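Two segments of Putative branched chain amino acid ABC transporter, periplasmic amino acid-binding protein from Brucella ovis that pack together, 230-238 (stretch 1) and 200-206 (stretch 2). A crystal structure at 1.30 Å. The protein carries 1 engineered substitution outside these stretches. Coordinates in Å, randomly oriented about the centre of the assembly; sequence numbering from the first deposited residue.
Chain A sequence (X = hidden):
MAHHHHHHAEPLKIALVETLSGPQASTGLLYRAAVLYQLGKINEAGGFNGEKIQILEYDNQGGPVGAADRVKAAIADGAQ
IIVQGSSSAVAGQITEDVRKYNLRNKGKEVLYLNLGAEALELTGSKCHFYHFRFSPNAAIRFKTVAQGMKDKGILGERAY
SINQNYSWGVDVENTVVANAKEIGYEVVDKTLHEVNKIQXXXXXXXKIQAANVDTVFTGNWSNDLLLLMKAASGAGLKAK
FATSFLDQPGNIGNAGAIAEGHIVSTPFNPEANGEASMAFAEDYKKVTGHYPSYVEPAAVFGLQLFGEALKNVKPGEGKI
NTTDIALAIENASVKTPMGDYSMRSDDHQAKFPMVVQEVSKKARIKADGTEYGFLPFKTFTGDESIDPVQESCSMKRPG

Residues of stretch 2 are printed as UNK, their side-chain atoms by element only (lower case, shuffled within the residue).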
# COMPACT_ATOMS: atom_id res chain seq x y z
N LYS A 230 -1.20 16.31 14.61
CA LYS A 230 -1.11 16.92 15.94
C LYS A 230 -1.00 18.45 15.85
O LYS A 230 -1.67 19.17 16.60
CB LYS A 230 0.08 16.34 16.71
CG LYS A 230 0.18 16.85 18.13
CD LYS A 230 1.22 16.09 18.92
CE LYS A 230 1.31 16.62 20.33
NZ LYS A 230 2.16 15.75 21.18
N ALA A 231 -0.16 18.93 14.95
CA ALA A 231 -0.00 20.37 14.75
C ALA A 231 -1.29 21.00 14.23
O ALA A 231 -1.68 22.09 14.66
CB ALA A 231 1.15 20.66 13.80
N ALA A 232 -1.97 20.30 13.32
CA ALA A 232 -3.26 20.76 12.80
C ALA A 232 -4.26 20.88 13.94
O ALA A 232 -5.00 21.87 14.03
CB ALA A 232 -3.77 19.82 11.71
N SER A 233 -4.27 19.89 14.83
CA SER A 233 -5.18 19.90 15.97
C SER A 233 -4.89 21.08 16.90
O SER A 233 -5.81 21.79 17.32
CB SER A 233 -5.08 18.59 16.74
OG SER A 233 -6.01 18.56 17.81
N GLY A 234 -3.62 21.30 17.22
CA GLY A 234 -3.24 22.41 18.07
C GLY A 234 -3.63 23.77 17.51
O GLY A 234 -3.91 24.69 18.27
N ALA A 235 -3.66 23.88 16.18
CA ALA A 235 -3.98 25.14 15.51
C ALA A 235 -5.47 25.30 15.24
O ALA A 235 -5.92 26.35 14.79
CB ALA A 235 -3.20 25.24 14.20
N GLY A 236 -6.25 24.25 15.50
CA GLY A 236 -7.67 24.26 15.19
C GLY A 236 -7.94 24.35 13.70
O GLY A 236 -8.90 25.00 13.27
N LEU A 237 -7.10 23.70 12.90
CA LEU A 237 -7.22 23.75 11.45
C LEU A 237 -8.61 23.34 10.99
O LEU A 237 -9.15 22.34 11.45
CB LEU A 237 -6.18 22.84 10.80
CG LEU A 237 -6.18 22.80 9.27
CD1 LEU A 237 -5.60 24.08 8.69
CD2 LEU A 237 -5.42 21.57 8.78
N LYS A 238 -9.18 24.14 10.08
CA LYS A 238 -10.53 23.90 9.60
C LYS A 238 -10.58 23.01 8.35
O LYS A 238 -11.54 22.26 8.17
CB LYS A 238 -11.25 25.22 9.33
CG LYS A 238 -11.50 26.03 10.60
CD LYS A 238 -12.47 27.17 10.35
CE LYS A 238 -12.80 27.90 11.64
NZ LYS A 238 -13.27 26.96 12.71
N UNK A 200 8.20 19.41 14.36
CA UNK A 200 7.22 20.45 14.62
C UNK A 200 6.64 20.95 13.31
O UNK A 200 7.30 21.68 12.56
o UNK A 200 7.20 23.45 16.75
o UNK A 200 5.69 22.63 15.39
c UNK A 200 6.85 22.63 15.88
c UNK A 200 7.86 21.61 15.39
N UNK A 201 5.41 20.56 13.03
CA UNK A 201 4.77 20.93 11.78
C UNK A 201 3.98 22.23 11.85
O UNK A 201 3.32 22.61 10.89
c UNK A 201 5.55 17.86 8.46
c UNK A 201 4.84 18.83 9.16
c UNK A 201 3.88 19.79 11.28
c UNK A 201 5.87 16.65 10.50
c UNK A 201 4.64 18.72 10.53
c UNK A 201 6.06 16.77 9.13
c UNK A 201 5.17 17.62 11.19
N UNK A 202 4.06 22.93 12.99
CA UNK A 202 3.35 24.20 13.12
C UNK A 202 3.57 25.20 11.97
O UNK A 202 2.60 25.80 11.50
o UNK A 202 3.11 24.05 15.52
c UNK A 202 3.63 24.86 14.48
N UNK A 203 4.82 25.39 11.51
CA UNK A 203 4.99 26.37 10.42
C UNK A 203 4.32 25.94 9.12
O UNK A 203 3.90 26.78 8.31
c UNK A 203 7.08 25.91 11.48
c UNK A 203 6.12 24.91 12.02
c UNK A 203 6.51 26.43 10.23
N UNK A 204 4.22 24.63 8.91
CA UNK A 204 3.56 24.12 7.71
C UNK A 204 2.05 24.28 7.81
O UNK A 204 1.38 24.64 6.83
c UNK A 204 3.95 22.65 7.48
c UNK A 204 6.35 22.30 8.17
c UNK A 204 5.87 22.63 5.85
c UNK A 204 8.12 22.31 6.57
c UNK A 204 5.41 22.51 7.16
o UNK A 204 9.45 22.21 6.27
c UNK A 204 7.21 22.53 5.55
c UNK A 204 7.70 22.20 7.88
N UNK A 205 1.51 24.05 9.00
CA UNK A 205 0.10 24.28 9.24
C UNK A 205 -0.23 25.77 9.04
O UNK A 205 -1.27 26.10 8.47
c UNK A 205 -0.32 23.75 10.63
c UNK A 205 -1.73 24.19 10.98
c UNK A 205 -0.22 22.23 10.65
N UNK A 206 0.67 26.65 9.45
CA UNK A 206 0.48 28.09 9.23
C UNK A 206 0.39 28.43 7.73
O UNK A 206 -0.43 29.24 7.32
c UNK A 206 1.59 28.89 9.91
O HOH W 1 0.11 24.04 15.23

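Position 200 carries four side-chain atoms, two carbons in line and two oxygens on the second, and none of them makes contact with stretch 1. This short, forked end is a carboxylate bonded directly to CB, and the residue is aspartate, D200. One of its oxygens, OD1, accepts a hydrogen bond from the backbone N of position 202 at 2.9 Å, holding the first turn of the helix that follows.

Position 201 has seven side-chain carbons and no heteroatom: one CB followed by a six-membered ring. Its CA-to-CB bond points toward stretch 1, and its CB lies 3.8 Å from A231 CB, but the ring then leads away, so it is the root of the side chain that meets the alanine. A plain phenyl ring of this kind identifies phenylalanine, F201. F201 occupies the N-cap position, and its carbonyl O accepts the backbone N of position 205 at 3.0 Å.

At position 202 there is one carbon and one oxygen, with no further branch, and the oxygen lies 4.3 Å from A231 CB. CB bearing a single hydroxyl is serine, S202. Its OG donates to D200 OD1 at 2.9 Å, adding to the bond already made by its backbone N. The same OG lies 3.0 Å from the O of water 1, which donates to it and also to the carbonyl O of A231, 2.7 Å from the water O. The water therefore bridges the serine hydroxyl to the helix of stretch 1.

Position 203 shows three carbons that close a ring onto its own backbone N, and it does not touch stretch 1. The closed ring makes it proline, P203. With its nitrogen tied into that ring it has no N-H to donate, a loss easily borne in the first turn of a helix.

Position 204 has eight side-chain atoms, a CB and a six-carbon ring with one oxygen attached to the ring. Its CA-to-CB bond points sideways and the ring leads away from stretch 1, making no contact with it. This phenol is tyrosine, Y204.

Position 205 has three carbons, CB forking into two methyls. One methyl lies 3.8 Å from A231 CB and 3.7 Å from the backbone N of A232; the other lies 3.7 Å from A235 CB and 4.5 Å from L237 CD1. Branching at CB without any heteroatom gives valine, V205, with CG2 the first of these methyls and CG1 the second.

Position 206 has a single side-chain carbon, and its CA-to-CB bond points away from stretch 1, which it does not touch. It is alanine, A206.

The contact is small, burying 230 Å² in total, and centres on V205 and A231. Two helices cross at 62°, their axes approaching to 8.9 Å, and the short alanine side chains of stretch 1 leave V205 close to the backbone. G236, with positive phi, ends the first helix in a Schellman motif, after which L237 points back toward V205. No direct hydrogen bond joins the stretches; apolar packing is supplemented by the water bridge.

Stretch 2 200-206: DFSPYVA
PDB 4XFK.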